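PDB 3ESF: iron-containing superoxide dismutase B2 from Trypanosoma brucei, which probably disproportionates superoxide into hydrogen peroxide and oxygen at an iron centre. Local coordinates for residues A[20-23]-A[24-28]; A[32-35]-A[36-40]; A[45-48]-A[49-52]; A[129-132]-A[133-136]. The protein carries 1 engineered substitution. All coordinates share one frame; numbering follows the deposited sequence.

Contact 1 of 4, residues A[20-23]-A[24-28]. With FE (Fe (III) ion), chain E.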
loop_
_atom_site.group_PDB
_atom_site.type_symbol
_atom_site.label_atom_id
_atom_site.label_comp_id
_atom_site.label_asym_id
_atom_site.label_seq_id
_atom_site.Cartn_x
_atom_site.Cartn_y
_atom_site.Cartn_z
ATOM N N ILE A 20 -2.462 18.585 -7.940
ATOM C CA ILE A 20 -3.233 17.652 -7.108
ATOM C C ILE A 20 -4.710 18.060 -7.190
ATOM O O ILE A 20 -5.103 19.066 -6.640
ATOM C CB ILE A 20 -2.674 17.492 -5.630
ATOM C CG1 ILE A 20 -1.181 17.108 -5.627
ATOM C CG2 ILE A 20 -3.427 16.402 -4.896
ATOM C CD1 ILE A 20 -0.509 16.919 -4.253
ATOM N N SER A 21 -5.515 17.266 -7.884
ATOM C CA SER A 21 -6.855 17.686 -8.284
ATOM C C SER A 21 -7.843 17.712 -7.119
ATOM O O SER A 21 -7.656 17.041 -6.080
ATOM C CB SER A 21 -7.382 16.755 -9.385
ATOM O OG SER A 21 -7.736 15.476 -8.852
ATOM N N LYS A 22 -8.920 18.454 -7.324
ATOM C CA LYS A 22 -10.028 18.462 -6.411
ATOM C C LYS A 22 -10.507 17.035 -6.100
ATOM O O LYS A 22 -10.704 16.709 -4.936
ATOM C CB LYS A 22 -11.163 19.325 -6.980
ATOM C CG LYS A 22 -12.202 19.713 -5.970
ATOM C CD LYS A 22 -13.402 20.360 -6.658
ATOM C CE LYS A 22 -14.663 20.159 -5.827
ATOM N NZ LYS A 22 -15.726 21.154 -6.172
ATOM N N GLU A 23 -10.678 16.202 -7.135
ATOM C CA GLU A 23 -11.093 14.809 -6.936
ATOM C C GLU A 23 -10.109 13.966 -6.116
ATOM O O GLU A 23 -10.528 13.252 -5.222
ATOM C CB GLU A 23 -11.485 14.105 -8.246
ATOM C CG GLU A 23 -12.127 12.714 -7.995
ATOM C CD GLU A 23 -12.464 11.952 -9.272
ATOM O OE1 GLU A 23 -11.658 11.984 -10.231
ATOM O OE2 GLU A 23 -13.547 11.316 -9.308
ATOM N N GLN A 24 -8.816 14.065 -6.423
ATOM C CA GLN A 24 -7.752 13.414 -5.637
ATOM C C GLN A 24 -7.738 13.820 -4.149
ATOM O O GLN A 24 -7.689 12.968 -3.259
ATOM C CB GLN A 24 -6.361 13.694 -6.267
ATOM C CG GLN A 24 -5.184 12.984 -5.581
ATOM C CD GLN A 24 -5.270 11.450 -5.654
ATOM O OE1 GLN A 24 -4.764 10.831 -6.602
ATOM N NE2 GLN A 24 -5.893 10.834 -4.637
ATOM N N VAL A 25 -7.760 15.120 -3.891
ATOM C CA VAL A 25 -7.835 15.652 -2.532
ATOM C C VAL A 25 -9.162 15.265 -1.814
ATOM O O VAL A 25 -9.153 14.951 -0.615
ATOM C CB VAL A 25 -7.614 17.200 -2.528
ATOM C CG1 VAL A 25 -7.806 17.791 -1.118
ATOM C CG2 VAL A 25 -6.211 17.554 -3.099
ATOM N N THR A 26 -10.277 15.287 -2.543
ATOM C CA THR A 26 -11.601 14.917 -1.971
ATOM C C THR A 26 -11.623 13.486 -1.481
ATOM O O THR A 26 -11.969 13.249 -0.320
ATOM C CB THR A 26 -12.751 15.112 -2.968
ATOM O OG1 THR A 26 -12.853 16.499 -3.283
ATOM C CG2 THR A 26 -14.062 14.690 -2.358
ATOM N N PHE A 27 -11.275 12.526 -2.344
ATOM C CA PHE A 27 -11.247 11.123 -1.886
ATOM C C PHE A 27 -10.266 10.948 -0.737
ATOM O O PHE A 27 -10.575 10.274 0.247
ATOM C CB PHE A 27 -11.003 10.115 -3.034
ATOM C CG PHE A 27 -12.253 9.767 -3.796
ATOM C CD1 PHE A 27 -13.065 8.716 -3.381
ATOM C CD2 PHE A 27 -12.652 10.531 -4.892
ATOM C CE1 PHE A 27 -14.241 8.401 -4.074
ATOM C CE2 PHE A 27 -13.811 10.228 -5.588
ATOM C CZ PHE A 27 -14.616 9.168 -5.175
ATOM N N HIS A 28 -9.097 11.568 -0.843
ATOM C CA HIS A 28 -8.044 11.327 0.133
ATOM C C HIS A 28 -8.420 11.840 1.547
ATOM O O HIS A 28 -8.240 11.134 2.569
ATOM C CB HIS A 28 -6.741 11.955 -0.376
ATOM C CG HIS A 28 -5.528 11.447 0.317
ATOM N ND1 HIS A 28 -4.270 11.928 0.054
ATOM C CD2 HIS A 28 -5.381 10.512 1.285
ATOM C CE1 HIS A 28 -3.396 11.312 0.827
ATOM N NE2 HIS A 28 -4.046 10.446 1.580
HETATM FE FE FE E . -3.124 8.818 2.705
HETATM O O HOH W 1 -1.936 7.339 3.691
#

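Contact 2 of 4, residues A[32-35]-A[36-40]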
loop_
_atom_site.group_PDB
_atom_site.type_symbol
_atom_site.label_atom_id
_atom_site.label_comp_id
_atom_site.label_asym_id
_atom_site.label_seq_id
_atom_site.Cartn_x
_atom_site.Cartn_y
_atom_site.Cartn_z
ATOM N N HIS A 32 -10.343 8.505 2.992
ATOM C CA HIS A 32 -9.251 7.921 3.771
ATOM C C HIS A 32 -9.001 8.599 5.100
ATOM O O HIS A 32 -9.074 7.933 6.135
ATOM C CB HIS A 32 -7.948 7.780 2.956
ATOM C CG HIS A 32 -8.120 6.928 1.739
ATOM N ND1 HIS A 32 -8.101 5.552 1.796
ATOM C CD2 HIS A 32 -8.417 7.251 0.457
ATOM C CE1 HIS A 32 -8.327 5.062 0.590
ATOM N NE2 HIS A 32 -8.535 6.069 -0.240
ATOM N N HIS A 33 -8.723 9.902 5.072
ATOM C CA HIS A 33 -8.334 10.660 6.268
ATOM C C HIS A 33 -9.498 10.681 7.276
ATOM O O HIS A 33 -9.328 10.269 8.438
ATOM C CB HIS A 33 -7.821 12.081 5.892
ATOM C CG HIS A 33 -7.145 12.823 7.020
ATOM N ND1 HIS A 33 -6.730 14.131 6.909
ATOM C CD2 HIS A 33 -6.849 12.446 8.291
ATOM C CE1 HIS A 33 -6.202 14.528 8.057
ATOM N NE2 HIS A 33 -6.260 13.517 8.910
ATOM N N MET A 34 -10.677 11.111 6.829
ATOM C CA MET A 34 -11.855 11.090 7.704
ATOM C C MET A 34 -12.290 9.685 8.117
ATOM O O MET A 34 -12.829 9.515 9.188
ATOM C CB MET A 34 -13.058 11.840 7.098
ATOM C CG MET A 34 -13.194 13.320 7.526
ATOM S SD MET A 34 -13.320 13.744 9.306
ATOM C CE MET A 34 -14.312 12.404 9.923
ATOM N N GLY A 35 -12.049 8.697 7.260
ATOM C CA GLY A 35 -12.303 7.296 7.610
ATOM C C GLY A 35 -11.596 6.831 8.870
ATOM O O GLY A 35 -12.180 6.079 9.676
ATOM N N TYR A 36 -10.348 7.251 9.056
ATOM C CA TYR A 36 -9.597 6.927 10.276
ATOM C C TYR A 36 -10.248 7.533 11.513
ATOM O O TYR A 36 -10.338 6.883 12.551
ATOM C CB TYR A 36 -8.125 7.381 10.178
ATOM C CG TYR A 36 -7.331 6.732 9.048
ATOM C CD1 TYR A 36 -7.159 5.345 8.998
ATOM C CD2 TYR A 36 -6.740 7.507 8.041
ATOM C CE1 TYR A 36 -6.439 4.733 7.955
ATOM C CE2 TYR A 36 -6.005 6.904 6.996
ATOM C CZ TYR A 36 -5.861 5.509 6.972
ATOM O OH TYR A 36 -5.145 4.903 5.961
ATOM N N VAL A 37 -10.679 8.793 11.398
ATOM C CA VAL A 37 -11.383 9.503 12.482
ATOM C C VAL A 37 -12.653 8.750 12.890
ATOM O O VAL A 37 -12.927 8.541 14.089
ATOM C CB VAL A 37 -11.770 10.941 12.069
ATOM C CG1 VAL A 37 -12.508 11.671 13.213
ATOM C CG2 VAL A 37 -10.535 11.724 11.628
ATOM N N THR A 38 -13.422 8.366 11.876
ATOM C CA THR A 38 -14.629 7.597 12.043
ATOM C C THR A 38 -14.361 6.311 12.827
ATOM O O THR A 38 -15.039 6.037 13.802
ATOM C CB THR A 38 -15.263 7.301 10.687
ATOM O OG1 THR A 38 -15.670 8.550 10.101
ATOM C CG2 THR A 38 -16.462 6.366 10.842
ATOM N N LYS A 39 -13.355 5.552 12.404
ATOM C CA LYS A 39 -13.019 4.306 13.067
ATOM C C LYS A 39 -12.510 4.542 14.483
ATOM O O LYS A 39 -12.828 3.779 15.376
ATOM C CB LYS A 39 -11.992 3.519 12.254
ATOM C CG LYS A 39 -12.536 2.924 10.958
ATOM C CD LYS A 39 -11.641 1.834 10.453
ATOM C CE LYS A 39 -11.836 1.670 8.935
ATOM N NZ LYS A 39 -11.025 0.538 8.348
ATOM N N LEU A 40 -11.719 5.593 14.682
ATOM C CA LEU A 40 -11.198 5.921 16.019
ATOM C C LEU A 40 -12.313 6.333 16.956
ATOM O O LEU A 40 -12.315 5.943 18.120
ATOM C CB LEU A 40 -10.074 6.978 15.970
ATOM C CG LEU A 40 -9.354 7.321 17.301
ATOM C CD1 LEU A 40 -8.699 6.108 17.921
ATOM C CD2 LEU A 40 -8.323 8.416 17.142
#

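Contact 3 of 4, residues A[45-48]-A[49-52]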
loop_
_atom_site.group_PDB
_atom_site.type_symbol
_atom_site.label_atom_id
_atom_site.label_comp_id
_atom_site.label_asym_id
_atom_site.label_seq_id
_atom_site.Cartn_x
_atom_site.Cartn_y
_atom_site.Cartn_z
ATOM N N ASN A 45 -15.956 5.397 21.559
ATOM C CA ASN A 45 -17.350 5.367 22.047
ATOM C C ASN A 45 -17.538 4.440 23.261
ATOM O O ASN A 45 -18.291 4.753 24.203
ATOM C CB ASN A 45 -18.297 4.991 20.880
ATOM C CG ASN A 45 -19.784 5.039 21.251
ATOM O OD1 ASN A 45 -20.277 6.023 21.809
ATOM N ND2 ASN A 45 -20.516 3.971 20.907
ATOM N N SER A 46 -16.829 3.315 23.265
ATOM C CA SER A 46 -16.956 2.374 24.372
ATOM C C SER A 46 -15.766 2.379 25.340
ATOM O O SER A 46 -15.735 1.581 26.271
ATOM C CB SER A 46 -17.255 0.945 23.847
ATOM O OG SER A 46 -16.129 0.377 23.181
ATOM N N ASN A 47 -14.826 3.303 25.143
ATOM C CA ASN A 47 -13.609 3.393 25.961
ATOM C C ASN A 47 -13.335 4.860 26.331
ATOM O O ASN A 47 -12.621 5.535 25.616
ATOM C CB ASN A 47 -12.441 2.734 25.191
ATOM C CG ASN A 47 -11.112 2.674 25.987
ATOM O OD1 ASN A 47 -10.928 3.325 27.017
ATOM N ND2 ASN A 47 -10.169 1.902 25.468
ATOM N N PRO A 48 -13.924 5.347 27.448
ATOM C CA PRO A 48 -13.787 6.751 27.878
ATOM C C PRO A 48 -12.316 7.184 28.035
ATOM O O PRO A 48 -11.971 8.321 27.728
ATOM C CB PRO A 48 -14.526 6.779 29.231
ATOM C CG PRO A 48 -15.428 5.609 29.213
ATOM C CD PRO A 48 -14.737 4.561 28.396
ATOM N N ALA A 49 -11.470 6.265 28.513
ATOM C CA ALA A 49 -10.027 6.509 28.670
ATOM C C ALA A 49 -9.319 6.845 27.353
ATOM O O ALA A 49 -8.575 7.827 27.251
ATOM C CB ALA A 49 -9.345 5.307 29.362
ATOM N N LEU A 50 -9.562 6.021 26.340
ATOM C CA LEU A 50 -9.079 6.304 24.999
ATOM C C LEU A 50 -9.605 7.641 24.442
ATOM O O LEU A 50 -8.852 8.402 23.832
ATOM C CB LEU A 50 -9.445 5.144 24.040
ATOM C CG LEU A 50 -9.115 5.299 22.562
ATOM C CD1 LEU A 50 -7.599 5.413 22.404
ATOM C CD2 LEU A 50 -9.662 4.110 21.740
ATOM N N ALA A 51 -10.892 7.897 24.637
ATOM C CA ALA A 51 -11.547 9.110 24.151
ATOM C C ALA A 51 -10.917 10.390 24.727
ATOM O O ALA A 51 -10.945 11.446 24.090
ATOM C CB ALA A 51 -13.052 9.032 24.477
ATOM N N ALA A 52 -10.331 10.269 25.923
ATOM C CA ALA A 52 -9.690 11.385 26.654
ATOM C C ALA A 52 -8.222 11.622 26.262
ATOM O O ALA A 52 -7.601 12.585 26.723
ATOM C CB ALA A 52 -9.771 11.115 28.134
#

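Contact 4 of 4, residues A[129-132]-A[133-136]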
loop_
_atom_site.group_PDB
_atom_site.type_symbol
_atom_site.label_atom_id
_atom_site.label_comp_id
_atom_site.label_asym_id
_atom_site.label_seq_id
_atom_site.Cartn_x
_atom_site.Cartn_y
_atom_site.Cartn_z
ATOM N N VAL A 129 12.987 14.858 8.910
ATOM C CA VAL A 129 12.909 14.968 10.361
ATOM C C VAL A 129 14.176 15.590 10.911
ATOM O O VAL A 129 15.222 15.596 10.257
ATOM C CB VAL A 129 12.660 13.586 11.110
ATOM C CG1 VAL A 129 11.407 12.882 10.628
ATOM C CG2 VAL A 129 13.909 12.683 11.042
ATOM N N GLN A 130 14.074 16.123 12.121
ATOM C CA GLN A 130 15.249 16.589 12.836
ATOM C C GLN A 130 15.479 15.694 14.045
ATOM O O GLN A 130 14.549 15.410 14.806
ATOM C CB GLN A 130 15.064 18.033 13.285
ATOM C CG GLN A 130 16.348 18.640 13.916
ATOM C CD GLN A 130 16.119 20.002 14.533
ATOM O OE1 GLN A 130 14.995 20.344 14.905
ATOM N NE2 GLN A 130 17.188 20.780 14.664
ATOM N N ASP A 131 16.721 15.244 14.204
ATOM C CA ASP A 131 17.203 14.715 15.480
ATOM C C ASP A 131 17.328 15.850 16.542
ATOM O O ASP A 131 18.117 16.789 16.403
ATOM C CB ASP A 131 18.557 14.013 15.277
ATOM C CG ASP A 131 19.027 13.271 16.522
ATOM O OD1 ASP A 131 19.062 13.876 17.609
ATOM O OD2 ASP A 131 19.368 12.077 16.416
ATOM N N THR A 132 16.543 15.760 17.605
ATOM C CA THR A 132 16.451 16.827 18.578
ATOM C C THR A 132 17.653 16.872 19.546
ATOM O O THR A 132 17.836 17.851 20.248
ATOM C CB THR A 132 15.078 16.806 19.325
ATOM O OG1 THR A 132 14.977 15.647 20.156
ATOM C CG2 THR A 132 13.939 16.781 18.311
ATOM N N THR A 133 18.471 15.816 19.544
ATOM C CA THR A 133 19.705 15.767 20.337
ATOM C C THR A 133 20.879 16.388 19.559
ATOM O O THR A 133 21.512 17.334 20.035
ATOM C CB THR A 133 20.052 14.309 20.756
ATOM O OG1 THR A 133 18.895 13.687 21.330
ATOM C CG2 THR A 133 21.192 14.279 21.773
ATOM N N THR A 134 21.148 15.859 18.366
ATOM C CA THR A 134 22.260 16.331 17.530
ATOM C C THR A 134 21.908 17.574 16.713
ATOM O O THR A 134 22.793 18.299 16.276
ATOM C CB THR A 134 22.727 15.239 16.557
ATOM O OG1 THR A 134 21.788 15.116 15.482
ATOM C CG2 THR A 134 22.865 13.894 17.287
ATOM N N LYS A 135 20.611 17.790 16.503
ATOM C CA LYS A 135 20.082 18.904 15.705
ATOM C C LYS A 135 20.236 18.678 14.188
ATOM O O LYS A 135 19.813 19.525 13.382
ATOM C CB LYS A 135 20.648 20.281 16.153
ATOM C CG LYS A 135 20.550 20.564 17.659
ATOM C CD LYS A 135 19.106 20.687 18.135
ATOM C CE LYS A 135 19.022 21.205 19.567
ATOM N NZ LYS A 135 17.642 21.040 20.109
ATOM N N LYS A 136 20.813 17.537 13.801
ATOM C CA LYS A 136 20.910 17.159 12.377
ATOM C C LYS A 136 19.561 16.840 11.762
ATOM O O LYS A 136 18.704 16.221 12.400
ATOM C CB LYS A 136 21.823 15.939 12.148
ATOM C CG LYS A 136 23.309 16.168 12.284
ATOM C CD LYS A 136 23.844 17.216 11.295
ATOM C CE LYS A 136 25.335 17.407 11.471
ATOM N NZ LYS A 136 25.679 18.840 11.410
HETATM O O HOH W 2 16.172 14.608 22.254
#

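Contact 1 of 4, residues A[20-23]-A[24-28]
K22 O takes two bonds from T26. The hydroxyl T26 OG1 sits 2.7 Å from K22 O and stands well above the carbonyl plane. T26 N lies 2.8 Å from K22 O and comes in from the opposite face of that plane. The threonine hydroxyl lies beside its own backbone N, chi1 -64°, which turns it toward K22 O, one turn nearer the helix start. This is the first turn of helix 22-45, with S21 as its N-cap. S21 OG accepts from Q24 N at 3.0 Å, in a nearly straight bond. S21 OG also bonds D170, so the cap ties the helix start to helix 168-171. S21 O then begins the helical ladder by accepting from V25 N at 2.9 Å, and E23 O follows with F27 N.

I20 precedes the cap. Its CG2 reaches V25 CG2 at 3.5 Å, and the two side chains cross at about a right angle. The I20-V25 pair is a hydrophobic staple, set beside the S21 cap. On another side of the helix, E23 and F27 lie side by side and point the same way. E23 CG meets the ring at F27 CD2, 3.8 Å away, and the carboxylate and ring planes are 59° apart. F27 also packs on N173 of the second subunit. Q24 turns away from the cap, and its OE1 accepts from D170 N. One turn further along, H28 joins H76, D161 and H165 as an iron ligand. H28 NE2 is 2.2 Å from the iron, and water 1 is bound to the same ion at 2.1 Å.

Contact 2 of 4, residues A[32-35]-A[36-40]
M34 O accepts from T38 N at 3.0 Å, with an N-H...O angle of 167°. T38 OG1 is also 3.1 Å from M34 O, but where its proton goes is not settled. One residue on, K39 N donates to G35 O at 3.0 Å. The two backbone bonds, to M34 O and G35 O, are regular i to i+4 helical bonds. Y36 N is shared more loosely. Y36 N donates to H32 O at 3.3 Å. A second, weak bond runs from Y36 N to H33 O.

The Y36 ring also lies close to H32 O. Its CG lies beside the backbone N, chi1 -61°, which swings the ring back along the helix. Y36 CD2 then comes within 3.0 Å of H32 O, and the oxygen approaches the ring obliquely. On another flank M34 bends at both chi2 and chi3. Its CE curls back to V37 CB at 3.6 Å, and the two side chains cross at a slant.

The polar ends of H32, H33 and Y36 find partners beyond this stretch. H32 NE2 bonds Y168 of the second subunit, and the H32 ring stacks on the iron ligand H165. H33 ND1 bonds W80, while its ring meets that of H76, another iron ligand. Y36 OH bonds Q72. The middle of helix 22-45 thus lies along helix 64-81 in the alpha-hairpin domain, with Y36 and L40 both on I73.

Contact 3 of 4, residues A[45-48]-A[49-52]
N47 and L50 make the close side of this contact. N47 OD1 accepts from L50 N at 3.1 Å, and the bond is nearly straight at the hydrogen, 171°. At the oxygen the donor stands far above the amide plane, 70° out of it. N47 CG lies anti to the backbone N, chi1 -176°, which carries the amide forward over the start of the helix. There N47 CG and L50 CB approach to 3.6 Å, and the two side chains cross at about a right angle. The backbone adds a second grip: N47 O accepts from A51 N at 3.1 Å. L50 is buried and rests on A43, while A51 touches A44, both on helix 22-45.

The other side is loose. P48, A49 and A52 are exposed, and each touches a neighbouring molecule in the crystal. The bond from A52 N to P48 O, at 3.1 Å, is weak. A52 N also donates to A49 O at 3.3 Å.

P48 is the first residue of helix 48-51. In a first turn the backbone N has no carbonyl one turn earlier to donate to, so proline's missing hydrogen costs no bond. Asparagine at the N-cap and proline just after it are each common at helix starts; here they open the short helix 48-51.

Contact 4 of 4, residues A[129-132]-A[133-136]
D131 OD1 takes two backbone N-H groups. T133 N reaches it at 2.8 Å, nearly along the C-O axis. T134 N reaches D131 OD1 at 3.0 Å from above the carboxylate plane. With chi1 at -172° the carboxylate extends from the strand toward the N-H groups of the turn. Two donors on one oxygen should favour the charged form of the acid. Both backbone polar atoms of D131 are paired: its N donates to K136 O at 2.9 Å, and its O accepts from K135 N in a bond that is short but weak by its angle.

These bonds close the turn of a beta hairpin between the antiparallel strands 124-131 and 137-143. K135 has a positive phi of 76°, a left-handed backbone that helps bring the chain round. T134 OG1 accepts from K136 N at 3.1 Å, which makes an ST turn.

Q130 reaches across with an extended side chain. Its NE2 donates to K135 O at 3.2 Å, and that oxygen lies in the amide plane of Q130. The K135 chain bends at chi2 and brings NZ to T132 O at 3.2 Å. K136 NZ has a weak bond to A101 O. T132 OG1 and T133 OG1 are bridged by water 2, which is 2.6 Å from T132 OG1.

How the contacts relate
Contacts 1, 2 and 3 follow one another in the alpha-hairpin domain. Contacts 1 and 2 share helix 22-45, with centres about 16 Å apart, and backbone bonds probably link them. Both touch the second subunit. Contact 1 supplies an iron ligand, and contact 2 backs two others, so this helix serves both the metal site and the dimer interface. Contact 3 starts helix 48-51, its centre about 16 Å from that of contact 2, away from the iron site. Contact 4 comes last along the chain, in the C-terminal domain. It turns one end of the three-stranded sheet, its centre about 31 to 34 Å from the centres of the others.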